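Local coordinates for hypothetical UPF0271 protein TTHB195 (Thermus thermophilus, PDB 2DFA), which probably catalyses the ATP-driven opening of 5-oxoproline to L-glutamate as one component of a three-part 5-oxoprolinase complex, at residues C35-G40 with V87-G92; P63-L68 with R74-S79; L116-C119 with E123-R126. All coordinates share one frame; numbering follows the deposited sequence.

Contact 2 touches both of the others and so joins the three into one continuous patch. Contact 1 is buried and ties the loop after strand 30-34 to helix 80-100; its link is a glutamine stacked on a phenylalanine and a shared water. Contact 2 lies within the loop between strand 58-62 and that same helix, is only partly buried, and combines apolar packing round one phenylalanine with a salt bridge beside another subunit. Contact 3, again mostly buried, packs the neighbouring helices 112-120 and 122-135 through small side chains, with no hydrogen bond crossing it. Gln-90 bonded to Gly-64 joins contacts 1 and 2, while the Glu-75 to Lys-117 salt bridge joins contacts 2 and 3.

Contact 1 of 3, residues C35-G40 with V87-G92; sequences CGFHGG and VLYQIG
A single water is held by three groups: it accepts from Cys-35 N (3.0 Å) and Phe-37 N (3.1 Å) and donates to Gln-90 OE1 (2.7 Å). It bridges the glutamine to the backbone of the 35-40 loop. Gln-90 CG stands anti to its carbonyl carbon (chi1 -69°) and the chain runs extended beyond it (chi2 178°), which carries the amide across the Phe-37 ring. There it lies flat, the planes 3° apart, with CD above the ring and displaced toward its rim. Nearer the backbone, Gln-90 CG makes a CH-pi contact over the same face, 3.7 Å from the Phe-37 ring centroid. The amide is held at both ends, OE1 by the water and NE2 by the carbonyl oxygens of Gly-64 and Asp-86, which should fix its rotation. At the base, Cys-35 CB meets Gln-90 CB at 3.4 Å. Beyond, the Tyr-89 ring lies oblique to that of Phe-37, while Tyr-89 OH is hydrogen-bonded to Cys-35 O of the second subunit. A loop leaving the carboxyl end of a parallel strand and braced against a flanking helix is characteristic of beta/alpha barrel-like folds, whose active sites usually lie at that end.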
loop_
_atom_site.group_PDB
_atom_site.type_symbol
_atom_site.label_atom_id
_atom_site.label_comp_id
_atom_site.label_asym_id
_atom_site.label_seq_id
_atom_site.Cartn_x
_atom_site.Cartn_y
_atom_site.Cartn_z
ATOM N N CYS A 35 -6.031 -11.983 5.721
ATOM C CA CYS A 35 -7.090 -10.997 5.554
ATOM C C CYS A 35 -6.722 -9.688 4.852
ATOM O O CYS A 35 -7.354 -8.659 5.100
ATOM C CB CYS A 35 -7.701 -10.695 6.929
ATOM S SG CYS A 35 -8.191 -12.193 7.864
ATOM N N GLY A 36 -5.706 -9.723 3.991
ATOM C CA GLY A 36 -5.325 -8.534 3.241
ATOM C C GLY A 36 -4.227 -7.638 3.792
ATOM O O GLY A 36 -3.839 -6.675 3.127
ATOM N N PHE A 37 -3.715 -7.940 4.979
ATOM C CA PHE A 37 -2.658 -7.113 5.574
ATOM C C PHE A 37 -1.243 -7.627 5.305
ATOM O O PHE A 37 -0.364 -6.852 4.916
ATOM C CB PHE A 37 -2.873 -6.986 7.088
ATOM C CG PHE A 37 -3.850 -5.906 7.480
ATOM C CD1 PHE A 37 -5.033 -5.719 6.774
ATOM C CD2 PHE A 37 -3.589 -5.088 8.582
ATOM C CE1 PHE A 37 -5.950 -4.729 7.156
ATOM C CE2 PHE A 37 -4.498 -4.094 8.977
ATOM C CZ PHE A 37 -5.674 -3.915 8.266
ATOM N N HIS A 38 -1.017 -8.918 5.532
ATOM C CA HIS A 38 0.297 -9.462 5.265
ATOM C C HIS A 38 0.243 -10.369 4.047
ATOM O O HIS A 38 1.247 -10.901 3.591
ATOM C CB HIS A 38 0.743 -10.260 6.490
ATOM C CG HIS A 38 -0.122 -11.484 6.640
ATOM N ND1 HIS A 38 -1.306 -11.483 7.302
ATOM C CD2 HIS A 38 0.122 -12.778 6.167
ATOM C CE1 HIS A 38 -1.764 -12.748 7.229
ATOM N NE2 HIS A 38 -0.930 -13.545 6.555
ATOM N N GLY A 39 -0.961 -10.489 3.501
ATOM C CA GLY A 39 -1.193 -11.284 2.312
ATOM C C GLY A 39 -2.691 -11.433 2.126
ATOM O O GLY A 39 -3.470 -10.898 2.918
ATOM N N GLY A 40 -3.097 -12.148 1.082
ATOM C CA GLY A 40 -4.514 -12.350 0.833
ATOM C C GLY A 40 -5.304 -11.170 0.273
ATOM O O GLY A 40 -6.086 -10.548 0.996
ATOM N N VAL A 87 -7.273 -5.885 13.879
ATOM C CA VAL A 87 -7.826 -7.235 13.969
ATOM C C VAL A 87 -9.312 -7.232 13.619
ATOM O O VAL A 87 -9.786 -8.106 12.886
ATOM C CB VAL A 87 -7.618 -7.835 15.380
ATOM C CG1 VAL A 87 -8.396 -9.157 15.527
ATOM C CG2 VAL A 87 -6.130 -8.083 15.606
ATOM N N LEU A 88 -10.056 -6.255 14.134
ATOM C CA LEU A 88 -11.487 -6.174 13.826
ATOM C C LEU A 88 -11.711 -6.028 12.325
ATOM O O LEU A 88 -12.554 -6.704 11.732
ATOM C CB LEU A 88 -12.130 -4.969 14.514
ATOM C CG LEU A 88 -12.862 -5.189 15.832
ATOM C CD1 LEU A 88 -13.476 -3.872 16.291
ATOM C CD2 LEU A 88 -13.951 -6.237 15.643
ATOM N N TYR A 89 -10.956 -5.112 11.725
ATOM C CA TYR A 89 -11.040 -4.838 10.301
ATOM C C TYR A 89 -10.837 -6.117 9.493
ATOM O O TYR A 89 -11.599 -6.414 8.579
ATOM C CB TYR A 89 -9.961 -3.807 9.921
ATOM C CG TYR A 89 -9.972 -3.374 8.473
ATOM C CD1 TYR A 89 -9.461 -4.203 7.463
ATOM C CD2 TYR A 89 -10.497 -2.133 8.106
ATOM C CE1 TYR A 89 -9.473 -3.806 6.131
ATOM C CE2 TYR A 89 -10.518 -1.727 6.774
ATOM C CZ TYR A 89 -10.007 -2.565 5.791
ATOM O OH TYR A 89 -10.044 -2.174 4.477
ATOM N N GLN A 90 -9.793 -6.862 9.838
ATOM C CA GLN A 90 -9.462 -8.089 9.123
ATOM C C GLN A 90 -10.490 -9.194 9.299
ATOM O O GLN A 90 -10.885 -9.841 8.332
ATOM C CB GLN A 90 -8.080 -8.566 9.556
ATOM C CG GLN A 90 -6.963 -7.634 9.065
ATOM C CD GLN A 90 -5.590 -8.060 9.527
ATOM O OE1 GLN A 90 -4.979 -8.963 8.950
ATOM N NE2 GLN A 90 -5.090 -7.414 10.574
ATOM N N ILE A 91 -10.920 -9.414 10.535
ATOM C CA ILE A 91 -11.924 -10.445 10.798
ATOM C C ILE A 91 -13.185 -10.113 10.015
ATOM O O ILE A 91 -13.799 -10.986 9.406
ATOM C CB ILE A 91 -12.273 -10.519 12.303
ATOM C CG1 ILE A 91 -11.098 -11.119 13.075
ATOM C CG2 ILE A 91 -13.548 -11.340 12.507
ATOM C CD1 ILE A 91 -11.294 -11.088 14.587
ATOM N N GLY A 92 -13.574 -8.843 10.035
ATOM C CA GLY A 92 -14.768 -8.436 9.314
ATOM C C GLY A 92 -14.679 -8.664 7.818
ATOM O O GLY A 92 -15.625 -9.174 7.201
HETATM O O HOH W 1 -3.837 -10.346 6.874
#

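Contact 2 of 3, residues P63-L68 with R74-S79; sequences PGFPDL and REMALS
Met-76 lies against Phe-65, its CB 4.0 Å from the ring centroid and almost directly above it, in a CH-pi contact. From there the methionine runs past the phenylalanine in the opposite direction, and its sulfur settles into a hollow walled by Phe-65 CB, 3.8 Å from Met-76 SD, by Pro-66 and by Asp-67 CB, 3.9 Å from that sulfur. The sulfur also makes an oblique Met-aromatic contact with the ring. An inverse gamma turn centred on Pro-66 probably shapes this hollow, and a second one at Ala-77 presents Met-76 and Leu-78 to the same ring. Leu-78 fills the edge of the ring, its CD2 3.7 Å from Phe-65 CD1 and also touching Pro-66 CD. Helix 112-120 packs on the ring as well, through Ala-113, Leu-114 and Lys-117.

Past this apolar patch, Arg-74 bends at its third torsion (chi3 -65°) and turns its NE side to Asp-67. The grip is side-on and double, each bond 2.8 Å: Arg-74 NE meets the syn lone pair of Asp-67 OD2 at 167°, and Arg-74 NH2 meets Asp-67 OD1 on its syn side, somewhat out of the carboxylate plane. Carboxylate and guanidinium are nearly coplanar, at 15°. Asp-67 OD1 accepts from Gly-70 N as well, and Arg-74 NH1 forms a salt bridge with Glu-82 of the third subunit. Paired charges at one end and interlocked apolar groups at the other thus close the loop, and the arginine, shared between two carboxylates, probably ties the loop's shape to the subunit interface.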
loop_
_atom_site.group_PDB
_atom_site.type_symbol
_atom_site.label_atom_id
_atom_site.label_comp_id
_atom_site.label_asym_id
_atom_site.label_seq_id
_atom_site.Cartn_x
_atom_site.Cartn_y
_atom_site.Cartn_z
ATOM N N PRO A 63 -5.384 -12.912 11.060
ATOM C CA PRO A 63 -4.990 -11.496 11.048
ATOM C C PRO A 63 -3.514 -11.246 11.342
ATOM O O PRO A 63 -2.886 -11.964 12.123
ATOM C CB PRO A 63 -5.915 -10.875 12.091
ATOM C CG PRO A 63 -6.075 -11.995 13.096
ATOM C CD PRO A 63 -6.300 -13.195 12.183
ATOM N N GLY A 64 -2.959 -10.222 10.700
ATOM C CA GLY A 64 -1.560 -9.900 10.911
ATOM C C GLY A 64 -1.281 -8.407 10.933
ATOM O O GLY A 64 -2.195 -7.585 10.817
ATOM N N PHE A 65 -0.009 -8.060 11.103
ATOM C CA PHE A 65 0.421 -6.665 11.112
ATOM C C PHE A 65 0.257 -6.069 9.714
ATOM O O PHE A 65 0.262 -6.791 8.709
ATOM C CB PHE A 65 1.906 -6.555 11.489
ATOM C CG PHE A 65 2.187 -6.641 12.966
ATOM C CD1 PHE A 65 1.437 -5.906 13.880
ATOM C CD2 PHE A 65 3.257 -7.399 13.437
ATOM C CE1 PHE A 65 1.754 -5.926 15.243
ATOM C CE2 PHE A 65 3.582 -7.424 14.792
ATOM C CZ PHE A 65 2.830 -6.686 15.698
ATOM N N PRO A 66 0.107 -4.737 9.629
ATOM C CA PRO A 66 -0.039 -4.095 8.326
ATOM C C PRO A 66 1.365 -3.936 7.730
ATOM O O PRO A 66 1.953 -2.848 7.769
ATOM C CB PRO A 66 -0.686 -2.757 8.677
ATOM C CG PRO A 66 -0.060 -2.445 10.005
ATOM C CD PRO A 66 -0.141 -3.777 10.722
ATOM N N ASP A 67 1.895 -5.031 7.189
ATOM C CA ASP A 67 3.241 -5.046 6.602
ATOM C C ASP A 67 3.273 -6.082 5.477
ATOM O O ASP A 67 3.763 -7.199 5.649
ATOM C CB ASP A 67 4.263 -5.394 7.696
ATOM C CG ASP A 67 5.705 -5.417 7.193
ATOM O OD1 ASP A 67 5.993 -4.860 6.114
ATOM O OD2 ASP A 67 6.553 -5.998 7.902
ATOM N N LEU A 68 2.737 -5.704 4.324
ATOM C CA LEU A 68 2.676 -6.608 3.179
ATOM C C LEU A 68 4.052 -7.037 2.679
ATOM O O LEU A 68 4.322 -8.231 2.532
ATOM C CB LEU A 68 1.904 -5.954 2.032
ATOM C CG LEU A 68 1.693 -6.814 0.781
ATOM C CD1 LEU A 68 0.944 -8.092 1.153
ATOM C CD2 LEU A 68 0.913 -6.017 -0.255
ATOM N N ARG A 74 7.494 -9.163 10.600
ATOM C CA ARG A 74 8.331 -8.223 11.331
ATOM C C ARG A 74 7.606 -7.525 12.473
ATOM O O ARG A 74 6.500 -7.018 12.304
ATOM C CB ARG A 74 8.902 -7.184 10.353
ATOM C CG ARG A 74 9.667 -7.827 9.197
ATOM C CD ARG A 74 10.314 -6.809 8.265
ATOM N NE ARG A 74 9.341 -5.988 7.544
ATOM C CZ ARG A 74 9.673 -5.127 6.588
ATOM N NH1 ARG A 74 10.950 -4.987 6.247
ATOM N NH2 ARG A 74 8.741 -4.399 5.982
ATOM N N GLU A 75 8.237 -7.516 13.641
ATOM C CA GLU A 75 7.679 -6.864 14.821
ATOM C C GLU A 75 7.384 -5.398 14.501
ATOM O O GLU A 75 8.207 -4.719 13.884
ATOM C CB GLU A 75 8.683 -6.959 15.977
ATOM C CG GLU A 75 8.510 -5.931 17.103
ATOM C CD GLU A 75 7.195 -6.062 17.855
ATOM O OE1 GLU A 75 6.449 -7.035 17.604
ATOM O OE2 GLU A 75 6.915 -5.187 18.707
ATOM N N MET A 76 6.206 -4.928 14.908
ATOM C CA MET A 76 5.787 -3.540 14.695
ATOM C C MET A 76 5.229 -2.986 16.003
ATOM O O MET A 76 4.408 -3.627 16.660
ATOM C CB MET A 76 4.704 -3.440 13.610
ATOM C CG MET A 76 5.183 -3.705 12.193
ATOM S SD MET A 76 3.930 -3.345 10.959
ATOM C CE MET A 76 3.924 -1.522 10.979
ATOM N N ALA A 77 5.666 -1.788 16.370
ATOM C CA ALA A 77 5.218 -1.165 17.612
ATOM C C ALA A 77 3.794 -0.610 17.560
ATOM O O ALA A 77 3.588 0.594 17.712
ATOM C CB ALA A 77 6.194 -0.062 18.012
ATOM N N LEU A 78 2.809 -1.482 17.346
ATOM C CA LEU A 78 1.415 -1.047 17.308
ATOM C C LEU A 78 0.889 -0.858 18.728
ATOM O O LEU A 78 1.204 -1.643 19.622
ATOM C CB LEU A 78 0.528 -2.081 16.600
ATOM C CG LEU A 78 0.159 -1.888 15.126
ATOM C CD1 LEU A 78 1.414 -1.902 14.262
ATOM C CD2 LEU A 78 -0.791 -3.010 14.700
ATOM N N SER A 79 0.089 0.182 18.933
ATOM C CA SER A 79 -0.499 0.425 20.246
ATOM C C SER A 79 -1.623 -0.596 20.384
ATOM O O SER A 79 -2.099 -1.132 19.386
ATOM C CB SER A 79 -1.097 1.830 20.323
ATOM O OG SER A 79 -2.173 1.968 19.412
#

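Contact 3 of 3, residues L116-C119 with E123-R126; sequences LKAC and ETAR
Between the segments, the CA atoms of Ala-118 and Ala-125 are the nearest pair, 4.4 Å apart. Small side chains permit this: the methyl of Ala-125 rests on the backbone, with its CB 3.5 Å from Ala-118 O, and Thr-124 CG2 comes within 4.0 Å of Ala-118 CA. Tyr-149 of helix 148-155 covers both alanines, completing the tight side.

The other side is more polar but still close. Here the aliphatic stem of Lys-117 passes across Thr-124 at about a right angle, Lys-117 CE lying 3.2 Å from Thr-124 OG1. The stem is extended until a final bend (chi4 62°) turns NZ to its salt bridge with Glu-75. The threonine spends its branches differently: the hydroxyl bonds Asp-121 in the short link before its helix, and the methyl packs on the neighbouring helix. Solvent lies beyond, at exposed Glu-123 and Arg-126, which do not reach segment 116-119. With an alanine in place of Lys-117, Glu-75 would probably lose its salt-bridge mate, a long, weak ion pair to Arg-120 remaining, and Thr-124 and the Phe-65 ring would lose the stem's cover. With no hydrogen bond between the segments, van der Waals contact, partly of carbon against oxygen, joins them, and charge serves instead to tie helix 112-120 to the loop carrying Glu-75.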
loop_
_atom_site.group_PDB
_atom_site.type_symbol
_atom_site.label_atom_id
_atom_site.label_comp_id
_atom_site.label_asym_id
_atom_site.label_seq_id
_atom_site.Cartn_x
_atom_site.Cartn_y
_atom_site.Cartn_z
ATOM N N LEU A 116 3.572 -13.755 17.650
ATOM C CA LEU A 116 4.701 -13.722 18.571
ATOM C C LEU A 116 4.609 -12.563 19.568
ATOM O O LEU A 116 4.916 -12.734 20.746
ATOM C CB LEU A 116 6.020 -13.641 17.791
ATOM C CG LEU A 116 6.336 -14.843 16.892
ATOM C CD1 LEU A 116 7.679 -14.633 16.196
ATOM C CD2 LEU A 116 6.362 -16.116 17.731
ATOM N N LYS A 117 4.190 -11.388 19.102
ATOM C CA LYS A 117 4.070 -10.236 19.994
ATOM C C LYS A 117 3.016 -10.551 21.055
ATOM O O LYS A 117 3.176 -10.209 22.231
ATOM C CB LYS A 117 3.664 -8.983 19.205
ATOM C CG LYS A 117 3.711 -7.686 20.013
ATOM C CD LYS A 117 3.266 -6.506 19.156
ATOM C CE LYS A 117 3.347 -5.178 19.909
ATOM N NZ LYS A 117 4.733 -4.849 20.333
ATOM N N ALA A 118 1.946 -11.218 20.632
ATOM C CA ALA A 118 0.865 -11.602 21.538
ATOM C C ALA A 118 1.343 -12.586 22.607
ATOM O O ALA A 118 0.945 -12.497 23.768
ATOM C CB ALA A 118 -0.274 -12.223 20.748
ATOM N N CYS A 119 2.199 -13.523 22.214
ATOM C CA CYS A 119 2.702 -14.524 23.149
ATOM C C CYS A 119 3.573 -13.968 24.271
ATOM O O CYS A 119 3.756 -14.627 25.296
ATOM C CB CYS A 119 3.466 -15.615 22.393
ATOM S SG CYS A 119 2.414 -16.684 21.375
ATOM N N GLU A 123 -0.665 -6.565 26.654
ATOM C CA GLU A 123 -1.545 -5.571 26.045
ATOM C C GLU A 123 -1.948 -5.952 24.625
ATOM O O GLU A 123 -3.090 -5.737 24.218
ATOM C CB GLU A 123 -0.889 -4.189 26.045
ATOM C CG GLU A 123 -0.897 -3.523 27.415
ATOM C CD GLU A 123 -2.306 -3.345 27.949
ATOM O OE1 GLU A 123 -3.047 -2.501 27.398
ATOM O OE2 GLU A 123 -2.678 -4.060 28.911
ATOM N N THR A 124 -1.010 -6.512 23.871
ATOM C CA THR A 124 -1.302 -6.930 22.507
ATOM C C THR A 124 -2.257 -8.116 22.557
ATOM O O THR A 124 -3.236 -8.168 21.821
ATOM C CB THR A 124 -0.025 -7.368 21.770
ATOM O OG1 THR A 124 0.823 -6.234 21.570
ATOM C CG2 THR A 124 -0.377 -7.980 20.417
ATOM N N ALA A 125 -1.955 -9.073 23.426
ATOM C CA ALA A 125 -2.795 -10.260 23.582
ATOM C C ALA A 125 -4.222 -9.860 23.952
ATOM O O ALA A 125 -5.187 -10.381 23.398
ATOM C CB ALA A 125 -2.216 -11.170 24.659
ATOM N N ARG A 126 -4.349 -8.938 24.897
ATOM C CA ARG A 126 -5.660 -8.467 25.329
ATOM C C ARG A 126 -6.415 -7.784 24.191
ATOM O O ARG A 126 -7.616 -8.004 24.020
ATOM C CB ARG A 126 -5.515 -7.495 26.506
ATOM C CG ARG A 126 -6.805 -6.784 26.892
ATOM C CD ARG A 126 -6.602 -5.853 28.090
ATOM N NE ARG A 126 -7.775 -5.014 28.335
ATOM C CZ ARG A 126 -8.049 -3.883 27.688
ATOM N NH1 ARG A 126 -7.231 -3.432 26.743
ATOM N NH2 ARG A 126 -9.149 -3.200 27.983
#